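Putative endo-1,4-beta-xylanase (Bacteroides thetaiotaomicron VPI-5482, PDB 5MSX) probably hydrolyses O-glycosidic bonds of plant pectin as a calcium-containing glycoside hydrolase of family 43, acting as an arabinofuranosidase in arabinan breakdown. Local coordinates at residues C[93-98]-C[155-160]; C[103-108]-C[180-185]; C[277-282]-C[347-352]. All coordinates share one frame; numbering follows the deposited sequence.

Overall arrangement
Interactions 1 and 2 join the same two blades of the family 43 catalytic domain at successive depths. Residues 93-98 and 103-108 belong to one sheet and 155-160 and 180-185 to the next or its connecting turn; the two contacts touch, with Ile98 N 2.7 Å from Tyr105 O. Interaction 1 combines isoleucine packing with buried waters near Asp154, predicted to tune the proton donor, whereas interaction 2, farther from the chain's centre, relies on tyrosines against a turn and has more intersubunit neighbours. Interaction 3, its centre about 29 Å from that of interaction 1, is also largely buried but ionic: two arginine-glutamate pairs join the catalytic domain to a strand of the F5/8 type C region.

Interaction 1. Residues C[93-98]-C[155-160]; sequences APSKAI and AEIFVD. With EDO (1,2-ethanediol), chain X.
Ile98 and Ile157 meet between two neighbouring blades of the five-bladed beta-propeller that family 43 enzymes share. Ile98 CG1 lies 3.7 Å from Ile157 CB, the two side chains crossing at a slant, and Ile98 CD1 reaches the same carbon. With chi1 at -49°, Ile98 keeps CG2 anti to its backbone N, and this branch extends the patch to Val159 CG2 at 4.1 Å. Ser95 also touches directly, its CB against Ala155 O. Beta-branched residues suit the place because two branches near the backbone can fill a seam that no direct hydrogen bond crosses. Toward the propeller's middle, waters replace the missing bonds: one donates to both Ala93 O and Ala155 O, and another joins Ala93 O to Ala155 N. The small side chain of Ala93 also touches Asp154, predicted to tune the proton donor, and His260, a calcium ligand in this protein, so the watered end borders the active centre. Outside this shell, Ser95 OG binds Lys96 O and Tyr107 N, tying the loop to its own blade. Glu156 OE2 accepts from Phe204 N of the following blade, and a water bound to Lys96 N and Ile157 N donates to Glu156 OE1 at 2.9 Å.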
loop_
_atom_site.group_PDB
_atom_site.type_symbol
_atom_site.label_atom_id
_atom_site.label_comp_id
_atom_site.label_asym_id
_atom_site.label_seq_id
_atom_site.Cartn_x
_atom_site.Cartn_y
_atom_site.Cartn_z
ATOM N N ALA C 93 8.003 21.860 -10.334
ATOM C CA ALA C 93 6.722 21.828 -9.665
ATOM C C ALA C 93 6.407 20.467 -8.980
ATOM O O ALA C 93 5.385 19.857 -9.224
ATOM C CB ALA C 93 5.640 22.249 -10.644
ATOM N N PRO C 94 7.310 20.000 -8.131
ATOM C CA PRO C 94 7.023 18.783 -7.377
ATOM C C PRO C 94 5.859 18.998 -6.415
ATOM O O PRO C 94 5.701 20.104 -5.820
ATOM C CB PRO C 94 8.292 18.559 -6.554
ATOM C CG PRO C 94 8.862 19.918 -6.392
ATOM C CD PRO C 94 8.488 20.702 -7.617
ATOM N N SER C 95 5.101 17.926 -6.232
ATOM C CA SER C 95 4.049 17.879 -5.233
ATOM C C SER C 95 4.669 17.880 -3.860
ATOM O O SER C 95 5.889 17.895 -3.715
ATOM C CB SER C 95 3.220 16.607 -5.429
ATOM O OG SER C 95 4.020 15.459 -5.160
ATOM N N LYS C 96 3.828 17.888 -2.840
ATOM C CA LYS C 96 4.243 17.462 -1.504
ATOM C C LYS C 96 4.668 15.984 -1.505
ATOM O O LYS C 96 4.297 15.225 -2.407
ATOM C CB LYS C 96 3.133 17.686 -0.505
ATOM C CG LYS C 96 3.032 19.154 -0.167
ATOM C CD LYS C 96 1.925 19.480 0.772
ATOM C CE LYS C 96 1.531 20.927 0.512
ATOM N NZ LYS C 96 0.643 21.337 1.582
ATOM N N ALA C 97 5.520 15.633 -0.549
ATOM C CA ALA C 97 5.923 14.241 -0.334
ATOM C C ALA C 97 4.759 13.583 0.409
ATOM O O ALA C 97 4.401 14.049 1.460
ATOM C CB ALA C 97 7.199 14.177 0.496
ATOM N N ILE C 98 4.147 12.557 -0.168
ATOM C CA ILE C 98 2.916 11.937 0.393
ATOM C C ILE C 98 3.266 10.602 1.075
ATOM O O ILE C 98 3.858 9.727 0.447
ATOM C CB ILE C 98 1.884 11.695 -0.730
ATOM C CG1 ILE C 98 1.709 12.969 -1.583
ATOM C CG2 ILE C 98 0.541 11.245 -0.156
ATOM C CD1 ILE C 98 1.190 14.170 -0.799
ATOM N N ALA C 155 1.357 18.431 -10.599
ATOM C CA ALA C 155 0.550 17.476 -9.809
ATOM C C ALA C 155 0.378 17.941 -8.364
ATOM O O ALA C 155 1.299 18.482 -7.760
ATOM C CB ALA C 155 1.151 16.094 -9.807
ATOM N N GLU C 156 -0.810 17.683 -7.841
ATOM C CA GLU C 156 -1.174 17.931 -6.437
ATOM C C GLU C 156 -1.956 16.695 -5.941
ATOM O O GLU C 156 -2.928 16.269 -6.590
ATOM C CB GLU C 156 -2.034 19.198 -6.396
ATOM C CG GLU C 156 -2.753 19.533 -5.104
ATOM C CD GLU C 156 -1.839 20.132 -4.036
ATOM O OE1 GLU C 156 -0.590 20.004 -4.197
ATOM O OE2 GLU C 156 -2.396 20.709 -3.039
ATOM N N ILE C 157 -1.529 16.131 -4.802
ATOM C CA ILE C 157 -2.124 14.897 -4.258
ATOM C C ILE C 157 -3.002 15.179 -3.041
ATOM O O ILE C 157 -2.648 16.005 -2.194
ATOM C CB ILE C 157 -1.017 13.894 -3.905
ATOM C CG1 ILE C 157 -0.072 13.683 -5.101
ATOM C CG2 ILE C 157 -1.570 12.538 -3.461
ATOM C CD1 ILE C 157 -0.665 12.975 -6.307
ATOM N N PHE C 158 -4.165 14.534 -2.975
ATOM C CA PHE C 158 -5.003 14.573 -1.782
ATOM C C PHE C 158 -5.403 13.151 -1.338
ATOM O O PHE C 158 -5.831 12.341 -2.169
ATOM C CB PHE C 158 -6.253 15.380 -2.040
ATOM C CG PHE C 158 -7.197 15.416 -0.865
ATOM C CD1 PHE C 158 -6.846 16.105 0.307
ATOM C CD2 PHE C 158 -8.427 14.752 -0.913
ATOM C CE1 PHE C 158 -7.719 16.145 1.387
ATOM C CE2 PHE C 158 -9.304 14.776 0.177
ATOM C CZ PHE C 158 -8.945 15.472 1.328
ATOM N N VAL C 159 -5.288 12.850 -0.042
ATOM C CA VAL C 159 -5.819 11.551 0.503
ATOM C C VAL C 159 -6.953 11.871 1.469
ATOM O O VAL C 159 -6.739 12.566 2.455
ATOM C CB VAL C 159 -4.735 10.720 1.219
ATOM C CG1 VAL C 159 -5.272 9.348 1.630
ATOM C CG2 VAL C 159 -3.505 10.559 0.324
ATOM N N ASP C 160 -8.157 11.391 1.187
ATOM C CA ASP C 160 -9.314 11.753 2.002
ATOM C C ASP C 160 -9.337 10.883 3.284
ATOM O O ASP C 160 -8.537 9.930 3.421
ATOM C CB ASP C 160 -10.615 11.635 1.168
ATOM C CG ASP C 160 -11.722 12.575 1.618
ATOM O OD1 ASP C 160 -11.616 13.236 2.684
ATOM O OD2 ASP C 160 -12.728 12.668 0.867
HETATM C C1 EDO X . -7.919 15.455 5.281
HETATM O O1 EDO X . -7.131 16.650 5.195
HETATM C C2 EDO X . -6.965 14.273 5.258
HETATM O O2 EDO X . -7.690 13.047 5.124
HETATM O O HOH W 1 2.876 20.563 -8.561
HETATM O O HOH W 2 4.223 18.052 -11.025
HETATM O O HOH W 3 0.784 17.617 -3.263
#

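Interaction 2. Residues C[103-108]-C[180-185]; sequences KYYIYP and DMITVD. With EDO (1,2-ethanediol), chain G.
Tyr105 and Tyr107 both set CG beside the backbone N and anti to the carbonyl carbon (chi1 -63° and -53°), and alternate residues of the chain thus send two aromatic groups against Met181. They use it differently. Met181 CB sits over the centre of the Tyr105 ring in a CH-pi contact, 3.8 Å from the centroid, while Ile182 CG2 adds a contact at Tyr105 CE2. Tyr107 instead presents its hydroxyl: OH donates to Met181 O at 2.6 Å, in the carbonyl plane and on a lone pair, with the oxygen lying in the plane of the ring at its edge. Met181 bends at chi2 and chi3, which brings its CE to 3.6 Å from Tyr107 OH and lets its side chain also pack on Ile98 and Ala100. The connection between strands 173-177 and 184-185 is held in shape by Asp180, whose OD1 accepts from Ile182 N in an Asx turn and whose OD2 binds Thr183 OG1. Tyr105 OH has Asn101 as partner and shares a water with Asp180 O. Tyrosine suits both positions by offering a broad apolar ring and a polar end: the Tyr105 ring packs on Met181 while the carbonyl of this buried residue gains a hydrogen bond.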
loop_
_atom_site.group_PDB
_atom_site.type_symbol
_atom_site.label_atom_id
_atom_site.label_comp_id
_atom_site.label_asym_id
_atom_site.label_seq_id
_atom_site.Cartn_x
_atom_site.Cartn_y
_atom_site.Cartn_z
ATOM N N LYS C 103 5.844 4.367 2.823
ATOM C CA LYS C 103 6.786 5.079 1.939
ATOM C C LYS C 103 6.362 6.541 1.709
ATOM O O LYS C 103 5.235 6.938 2.015
ATOM C CB LYS C 103 6.802 4.432 0.542
ATOM C CG LYS C 103 7.230 2.984 0.467
ATOM C CD LYS C 103 8.604 2.793 1.055
ATOM C CE LYS C 103 9.060 1.356 0.910
ATOM N NZ LYS C 103 9.816 0.932 2.127
ATOM N N TYR C 104 7.258 7.283 1.070
ATOM C CA TYR C 104 7.003 8.645 0.596
ATOM C C TYR C 104 6.957 8.661 -0.926
ATOM O O TYR C 104 7.855 8.121 -1.589
ATOM C CB TYR C 104 8.084 9.583 1.112
ATOM C CG TYR C 104 7.989 9.782 2.588
ATOM C CD1 TYR C 104 7.141 10.741 3.119
ATOM C CD2 TYR C 104 8.696 8.946 3.494
ATOM C CE1 TYR C 104 7.013 10.919 4.486
ATOM C CE2 TYR C 104 8.583 9.129 4.886
ATOM C CZ TYR C 104 7.731 10.116 5.367
ATOM O OH TYR C 104 7.577 10.328 6.721
ATOM N N TYR C 105 5.896 9.249 -1.470
ATOM C CA TYR C 105 5.721 9.433 -2.909
ATOM C C TYR C 105 5.766 10.946 -3.266
ATOM O O TYR C 105 5.295 11.780 -2.502
ATOM C CB TYR C 105 4.398 8.846 -3.361
ATOM C CG TYR C 105 4.263 7.358 -3.172
ATOM C CD1 TYR C 105 3.859 6.817 -1.930
ATOM C CD2 TYR C 105 4.502 6.482 -4.227
ATOM C CE1 TYR C 105 3.717 5.446 -1.757
ATOM C CE2 TYR C 105 4.377 5.098 -4.057
ATOM C CZ TYR C 105 3.986 4.593 -2.830
ATOM O OH TYR C 105 3.862 3.252 -2.673
ATOM N N ILE C 106 6.333 11.271 -4.423
ATOM C CA ILE C 106 6.365 12.624 -4.917
ATOM C C ILE C 106 6.105 12.593 -6.412
ATOM O O ILE C 106 6.422 11.604 -7.081
ATOM C CB ILE C 106 7.687 13.315 -4.508
ATOM C CG1 ILE C 106 7.536 14.845 -4.533
ATOM C CG2 ILE C 106 8.856 12.804 -5.351
ATOM C CD1 ILE C 106 8.590 15.547 -3.708
ATOM N N TYR C 107 5.460 13.637 -6.928
ATOM C CA TYR C 107 4.977 13.654 -8.298
ATOM C C TYR C 107 5.438 14.932 -9.063
ATOM O O TYR C 107 4.650 15.857 -9.291
ATOM C CB TYR C 107 3.475 13.499 -8.313
ATOM C CG TYR C 107 2.969 12.294 -7.538
ATOM C CD1 TYR C 107 2.877 12.325 -6.153
ATOM C CD2 TYR C 107 2.594 11.117 -8.187
ATOM C CE1 TYR C 107 2.420 11.236 -5.430
ATOM C CE2 TYR C 107 2.122 10.015 -7.469
ATOM C CZ TYR C 107 2.037 10.092 -6.087
ATOM O OH TYR C 107 1.595 9.047 -5.329
ATOM N N PRO C 108 6.717 14.972 -9.462
ATOM C CA PRO C 108 7.239 16.156 -10.153
ATOM C C PRO C 108 6.995 16.150 -11.649
ATOM O O PRO C 108 6.536 15.147 -12.220
ATOM C CB PRO C 108 8.716 16.123 -9.797
ATOM C CG PRO C 108 9.018 14.670 -9.700
ATOM C CD PRO C 108 7.804 14.051 -9.076
ATOM N N ASP C 180 -1.899 1.665 -4.794
ATOM C CA ASP C 180 -0.481 1.650 -5.167
ATOM C C ASP C 180 0.124 3.089 -5.362
ATOM O O ASP C 180 1.337 3.221 -5.502
ATOM C CB ASP C 180 -0.233 0.765 -6.418
ATOM C CG ASP C 180 -0.896 1.309 -7.698
ATOM O OD1 ASP C 180 -1.396 2.446 -7.719
ATOM O OD2 ASP C 180 -0.934 0.576 -8.699
ATOM N N MET C 181 -0.727 4.122 -5.431
ATOM C CA MET C 181 -0.308 5.543 -5.523
ATOM C C MET C 181 0.425 5.930 -6.829
ATOM O O MET C 181 1.059 7.001 -6.908
ATOM C CB MET C 181 0.534 5.926 -4.293
ATOM C CG MET C 181 -0.225 5.780 -2.976
ATOM S SD MET C 181 -1.637 6.908 -2.847
ATOM C CE MET C 181 -0.694 8.417 -2.572
ATOM N N ILE C 182 0.365 5.051 -7.841
ATOM C CA ILE C 182 1.017 5.302 -9.108
ATOM C C ILE C 182 0.128 5.113 -10.337
ATOM O O ILE C 182 0.532 5.444 -11.434
ATOM C CB ILE C 182 2.316 4.488 -9.212
ATOM C CG1 ILE C 182 2.059 2.990 -9.252
ATOM C CG2 ILE C 182 3.214 4.786 -8.020
ATOM C CD1 ILE C 182 3.349 2.204 -9.367
ATOM N N THR C 183 -1.083 4.622 -10.152
ATOM C CA THR C 183 -1.959 4.280 -11.247
ATOM C C THR C 183 -3.112 5.244 -11.138
ATOM O O THR C 183 -3.826 5.238 -10.136
ATOM C CB THR C 183 -2.496 2.842 -11.077
ATOM O OG1 THR C 183 -1.400 1.922 -10.928
ATOM C CG2 THR C 183 -3.358 2.443 -12.257
ATOM N N VAL C 184 -3.309 6.038 -12.176
ATOM C CA VAL C 184 -4.380 6.974 -12.224
ATOM C C VAL C 184 -5.611 6.268 -12.733
ATOM O O VAL C 184 -5.508 5.457 -13.617
ATOM C CB VAL C 184 -4.044 8.164 -13.131
ATOM C CG1 VAL C 184 -5.206 9.147 -13.137
ATOM C CG2 VAL C 184 -2.769 8.837 -12.636
ATOM N N ASP C 185 -6.776 6.592 -12.180
ATOM C CA ASP C 185 -8.035 5.984 -12.626
ATOM C C ASP C 185 -8.433 6.501 -14.005
ATOM O O ASP C 185 -8.173 7.675 -14.362
ATOM C CB ASP C 185 -9.153 6.303 -11.633
ATOM C CG ASP C 185 -10.420 5.511 -11.887
ATOM O OD1 ASP C 185 -10.384 4.257 -11.852
ATOM O OD2 ASP C 185 -11.462 6.152 -12.096
HETATM C C1 EDO G . 4.399 10.234 8.273
HETATM O O1 EDO G . 5.335 11.218 7.852
HETATM C C2 EDO G . 4.634 10.079 9.758
HETATM O O2 EDO G . 6.028 9.817 10.010
HETATM O O HOH W 4 3.313 1.755 -4.923
#

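Interaction 3. Residues C[277-282]-C[347-352]; sequences LEFGRR and CLRTEY
Glu278 OE2 is gripped by two donors, Gly280 N at 2.8 Å and Arg349 NH2 at 3.1 Å. The amide comes from above the carboxylate plane, whereas the arginine uses the syn lone pair. Arg349 meets the carboxylate end-on, its NH1 donating to Glu278 OE1 at 2.9 Å, and NH2 also donates to Gly280 O. A water accepts from Arg349 NE and donates to Gly280 O, a second, indirect link between the same two residues. Arginine fits because its several N-H groups can serve a carboxylate, a carbonyl and a water together; its bend at chi3 (-73°) directs the head to the turn. That turn is type II' from Phe279 to Arg282, with Gly280 at positive phi. The Phe279 ring lies beside Arg349 NH2 and touches Cys347 SG through CD2 at 3.9 Å, an oblique sulfur-aromatic contact.

The second ion pair is side-on. Arg281 NE reaches Glu351 OE1 at 2.9 Å and its NH2 reaches OE2 of the same glutamate at 2.8 Å, the latter nearly straight at 174°. Both oxygens lie close to the guanidinium plane, yet the carboxylate is turned 64° to it. Arg366 supplies Glu351 with a second positive partner, which probably favours the ionised form. Here the two salt bridges and the type II' turn join the family 43 catalytic region to the F5/8 type C region, whose calcium site includes nearby Trp454.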
loop_
_atom_site.group_PDB
_atom_site.type_symbol
_atom_site.label_atom_id
_atom_site.label_comp_id
_atom_site.label_asym_id
_atom_site.label_seq_id
_atom_site.Cartn_x
_atom_site.Cartn_y
_atom_site.Cartn_z
ATOM N N LEU C 277 4.899 32.157 -5.398
ATOM C CA LEU C 277 5.983 32.777 -6.150
ATOM C C LEU C 277 5.605 34.226 -6.429
ATOM O O LEU C 277 4.412 34.579 -6.390
ATOM C CB LEU C 277 6.271 31.990 -7.443
ATOM C CG LEU C 277 5.246 32.094 -8.567
ATOM C CD1 LEU C 277 5.358 33.397 -9.368
ATOM C CD2 LEU C 277 5.384 30.886 -9.513
ATOM N N GLU C 278 6.630 35.038 -6.753
ATOM C CA GLU C 278 6.463 36.443 -7.063
ATOM C C GLU C 278 7.277 36.722 -8.330
ATOM O O GLU C 278 8.284 36.046 -8.579
ATOM C CB GLU C 278 6.884 37.323 -5.872
ATOM C CG GLU C 278 6.329 38.768 -5.886
ATOM C CD GLU C 278 7.257 39.797 -6.568
ATOM O OE1 GLU C 278 6.805 40.977 -6.741
ATOM O OE2 GLU C 278 8.439 39.444 -6.921
ATOM N N PHE C 279 6.772 37.628 -9.168
ATOM C CA PHE C 279 7.372 37.959 -10.493
ATOM C C PHE C 279 8.912 38.110 -10.490
ATOM O O PHE C 279 9.596 37.668 -11.415
ATOM C CB PHE C 279 6.704 39.227 -11.077
ATOM C CG PHE C 279 7.264 39.645 -12.417
ATOM C CD1 PHE C 279 6.918 38.953 -13.578
ATOM C CD2 PHE C 279 8.146 40.722 -12.513
ATOM C CE1 PHE C 279 7.428 39.332 -14.802
ATOM C CE2 PHE C 279 8.667 41.104 -13.743
ATOM C CZ PHE C 279 8.305 40.414 -14.890
ATOM N N GLY C 280 9.442 38.717 -9.435
ATOM C CA GLY C 280 10.860 38.797 -9.219
ATOM C C GLY C 280 11.578 39.605 -10.281
ATOM O O GLY C 280 11.164 40.736 -10.604
ATOM N N ARG C 281 12.642 39.017 -10.824
ATOM C CA ARG C 281 13.457 39.681 -11.820
ATOM C C ARG C 281 13.079 39.251 -13.235
ATOM O O ARG C 281 13.935 39.328 -14.133
ATOM C CB ARG C 281 14.948 39.429 -11.563
ATOM C CG ARG C 281 15.488 40.033 -10.280
ATOM C CD ARG C 281 15.164 39.189 -9.050
ATOM N NE ARG C 281 16.042 39.488 -7.934
ATOM C CZ ARG C 281 15.789 39.160 -6.664
ATOM N NH1 ARG C 281 14.703 38.464 -6.328
ATOM N NH2 ARG C 281 16.642 39.512 -5.719
ATOM N N ARG C 282 11.816 38.813 -13.413
ATOM C CA ARG C 282 11.228 38.362 -14.692
ATOM C C ARG C 282 11.655 36.935 -15.057
ATOM O O ARG C 282 12.664 36.455 -14.577
ATOM C CB ARG C 282 11.510 39.358 -15.878
ATOM C CG ARG C 282 12.566 38.919 -16.901
ATOM C CD ARG C 282 13.017 40.075 -17.779
ATOM N NE ARG C 282 11.894 40.713 -18.477
ATOM C CZ ARG C 282 11.427 40.349 -19.669
ATOM N NH1 ARG C 282 10.407 41.010 -20.217
ATOM N NH2 ARG C 282 11.969 39.335 -20.342
ATOM N N CYS C 347 5.119 47.532 -13.847
ATOM C CA CYS C 347 6.032 46.799 -12.974
ATOM C C CYS C 347 7.492 47.125 -13.309
ATOM O O CYS C 347 8.134 46.425 -14.092
ATOM C CB CYS C 347 5.796 45.288 -13.029
ATOM S SG CYS C 347 6.974 44.388 -11.983
ATOM N N LEU C 348 8.014 48.162 -12.655
ATOM C CA LEU C 348 9.245 48.805 -13.069
ATOM C C LEU C 348 10.168 48.911 -11.856
ATOM O O LEU C 348 10.077 49.846 -11.032
ATOM C CB LEU C 348 8.912 50.169 -13.645
ATOM C CG LEU C 348 8.032 50.208 -14.911
ATOM C CD1 LEU C 348 7.457 51.606 -15.190
ATOM C CD2 LEU C 348 8.802 49.718 -16.132
ATOM N N ARG C 349 11.047 47.925 -11.729
ATOM C CA ARG C 349 11.879 47.796 -10.563
ATOM C C ARG C 349 13.335 47.744 -10.925
ATOM O O ARG C 349 13.708 47.387 -12.032
ATOM C CB ARG C 349 11.487 46.520 -9.786
ATOM C CG ARG C 349 10.038 46.569 -9.336
ATOM C CD ARG C 349 9.720 45.545 -8.264
ATOM N NE ARG C 349 9.654 44.190 -8.779
ATOM C CZ ARG C 349 9.064 43.175 -8.138
ATOM N NH1 ARG C 349 8.484 43.358 -6.933
ATOM N NH2 ARG C 349 9.049 41.965 -8.705
ATOM N N THR C 350 14.155 48.057 -9.935
ATOM C CA THR C 350 15.604 48.017 -10.050
ATOM C C THR C 350 16.164 47.207 -8.884
ATOM O O THR C 350 15.732 47.386 -7.745
ATOM C CB THR C 350 16.169 49.457 -10.026
ATOM O OG1 THR C 350 15.656 50.159 -11.167
ATOM C CG2 THR C 350 17.694 49.451 -10.093
ATOM N N GLU C 351 17.086 46.293 -9.181
ATOM C CA GLU C 351 17.814 45.549 -8.161
ATOM C C GLU C 351 19.244 46.075 -8.081
ATOM O O GLU C 351 19.915 46.195 -9.112
ATOM C CB GLU C 351 17.884 44.066 -8.485
ATOM C CG GLU C 351 18.474 43.271 -7.316
ATOM C CD GLU C 351 18.542 41.751 -7.532
ATOM O OE1 GLU C 351 18.248 41.248 -8.651
ATOM O OE2 GLU C 351 18.900 41.031 -6.546
ATOM N N TYR C 352 19.702 46.333 -6.861
ATOM C CA TYR C 352 21.082 46.706 -6.595
ATOM C C TYR C 352 21.786 45.507 -5.995
ATOM O O TYR C 352 21.140 44.555 -5.506
ATOM C CB TYR C 352 21.139 47.886 -5.620
ATOM C CG TYR C 352 20.479 49.136 -6.158
ATOM C CD1 TYR C 352 21.189 50.016 -6.982
ATOM C CD2 TYR C 352 19.141 49.442 -5.859
ATOM C CE1 TYR C 352 20.590 51.153 -7.512
ATOM C CE2 TYR C 352 18.529 50.586 -6.382
ATOM C CZ TYR C 352 19.257 51.431 -7.211
ATOM O OH TYR C 352 18.681 52.565 -7.731
HETATM O O HOH W 5 10.512 43.475 -11.260
#